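Local coordinates for probable secreted solute-binding lipoprotein (Streptomyces coelicolor, PDB 3I3V) that probably serves as the extracellular solute-binding component of a membrane transport system, at residues R62-V67 and I292-V297. Numbering follows the deposited sequence.
Sequences RKEADV and ISPNGV
Two crowded first torsions set up this contact: Ser293 OG and Glu64 CG each sit between their own backbone N and carbonyl carbon, at chi1 68° and 75°. For Ser293, the N-cap of helix 294-298, that turns the hydroxyl back over the first turn, where OG accepts from Gly296 N at 3.0 Å. The same oxygen gives its proton to Ala65 O, 2.6 Å from Ser293 OG, in the carbonyl plane and on a lone pair, so two bonds pin the cap and tie it to the incoming loop. Ser293 N donates almost straight to the next carbonyl, Asp66 O, at 3.2 Å, from above its plane. Gly296 CA lies 3.3 Å from that Asp66 O, a CA-H...O contact so close that a CB on Gly296 would clash with the carbonyl.

Glu64, bent at chi2, doubles back toward the helix start. Its CG packs on Ser293 CB, while the carboxylate stacks nearly parallel over the side-chain amide of Asn295, planes 13° apart; Asn295 N makes a weak bond, 3.4 Å long, to Glu64 OE1. OE1 also faces Arg59 of helix 51-60 in a long, weak ion pair. The negative charge next to the N-terminus of helix 294-298 would probably suit its dipole. An alanine in place of Glu64 would lose the stack and the weak bond, and would probably leave the first turn less firmly held.

Asp66 OD2 is taken by Val11 N and by a salt bridge with Lys299. The contact joins the loop after helix 51-60 to the end of strand 289-292, at the edge of the four-stranded mixed sheet in one lobe of a periplasmic-binding-protein-type fold; beyond Val67 and Ile292, an antiparallel non-hydrogen-bonded pair, lies helix 300-310, and strand 9-14 flanks strand 67-70 on its other side.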
# COMPACT_ATOMS: atom_id res chain seq x y z
N ARG C 62 -53.00 -18.83 22.44
CA ARG C 62 -51.56 -18.91 22.28
C ARG C 62 -51.13 -19.69 21.03
O ARG C 62 -50.23 -20.54 21.10
CB ARG C 62 -50.92 -19.53 23.52
CG ARG C 62 -51.16 -18.72 24.79
CD ARG C 62 -50.51 -19.38 25.99
NE ARG C 62 -50.85 -18.69 27.23
CZ ARG C 62 -50.52 -17.43 27.48
NH1 ARG C 62 -49.84 -16.73 26.59
NH2 ARG C 62 -50.89 -16.87 28.63
N LYS C 63 -51.77 -19.41 19.91
CA LYS C 63 -51.43 -20.06 18.65
C LYS C 63 -51.72 -19.14 17.46
O LYS C 63 -52.08 -19.60 16.39
CB LYS C 63 -52.18 -21.39 18.52
CG LYS C 63 -53.70 -21.27 18.44
CD LYS C 63 -54.36 -22.66 18.41
CE LYS C 63 -55.88 -22.59 18.23
NZ LYS C 63 -56.29 -21.99 16.92
N GLU C 64 -51.54 -17.84 17.67
CA GLU C 64 -51.78 -16.85 16.63
C GLU C 64 -50.68 -16.84 15.57
O GLU C 64 -49.55 -17.24 15.83
CB GLU C 64 -51.93 -15.45 17.23
CG GLU C 64 -50.62 -14.80 17.69
CD GLU C 64 -50.09 -15.38 18.99
OE1 GLU C 64 -49.04 -14.90 19.48
OE2 GLU C 64 -50.72 -16.32 19.52
N ALA C 65 -51.03 -16.37 14.38
CA ALA C 65 -50.09 -16.28 13.27
C ALA C 65 -48.86 -15.48 13.69
O ALA C 65 -48.92 -14.72 14.66
CB ALA C 65 -50.76 -15.63 12.07
N ASP C 66 -47.76 -15.63 12.96
CA ASP C 66 -46.52 -14.92 13.25
C ASP C 66 -46.53 -13.48 12.75
O ASP C 66 -45.90 -12.59 13.33
CB ASP C 66 -45.34 -15.66 12.61
CG ASP C 66 -45.30 -17.12 12.99
OD1 ASP C 66 -45.19 -17.41 14.20
OD2 ASP C 66 -45.38 -17.98 12.08
N VAL C 67 -47.24 -13.26 11.64
CA VAL C 67 -47.34 -11.94 11.03
C VAL C 67 -48.79 -11.70 10.63
O VAL C 67 -49.47 -12.61 10.13
CB VAL C 67 -46.47 -11.85 9.75
CG1 VAL C 67 -46.70 -10.52 9.07
CG2 VAL C 67 -45.00 -12.03 10.09
N ILE C 292 -46.42 -7.77 13.86
CA ILE C 292 -45.70 -8.94 14.34
C ILE C 292 -46.25 -9.38 15.69
O ILE C 292 -46.36 -8.59 16.62
CB ILE C 292 -44.19 -8.66 14.49
CG1 ILE C 292 -43.60 -8.28 13.12
CG2 ILE C 292 -43.48 -9.90 15.04
CD1 ILE C 292 -42.09 -8.17 13.12
N SER C 293 -46.59 -10.66 15.80
CA SER C 293 -47.13 -11.19 17.04
C SER C 293 -46.04 -11.72 17.95
O SER C 293 -44.89 -11.86 17.53
CB SER C 293 -48.10 -12.33 16.75
OG SER C 293 -47.37 -13.43 16.23
N PRO C 294 -46.37 -11.99 19.22
CA PRO C 294 -45.33 -12.52 20.11
C PRO C 294 -44.80 -13.85 19.55
O PRO C 294 -43.62 -14.14 19.67
CB PRO C 294 -46.06 -12.67 21.44
CG PRO C 294 -46.96 -11.44 21.43
CD PRO C 294 -47.51 -11.47 19.99
N ASN C 295 -45.68 -14.63 18.94
CA ASN C 295 -45.28 -15.90 18.33
C ASN C 295 -44.29 -15.60 17.21
O ASN C 295 -43.30 -16.31 17.02
CB ASN C 295 -46.48 -16.63 17.74
CG ASN C 295 -47.15 -17.56 18.71
OD1 ASN C 295 -48.15 -18.19 18.38
ND2 ASN C 295 -46.61 -17.66 19.93
N GLY C 296 -44.58 -14.54 16.46
CA GLY C 296 -43.74 -14.12 15.36
C GLY C 296 -42.38 -13.70 15.85
O GLY C 296 -41.38 -13.92 15.17
N VAL C 297 -42.33 -13.10 17.04
CA VAL C 297 -41.07 -12.67 17.64
C VAL C 297 -40.19 -13.89 17.86
O VAL C 297 -38.97 -13.81 17.73
CB VAL C 297 -41.30 -11.96 19.00
CG1 VAL C 297 -40.00 -11.95 19.80
CG2 VAL C 297 -41.77 -10.52 18.77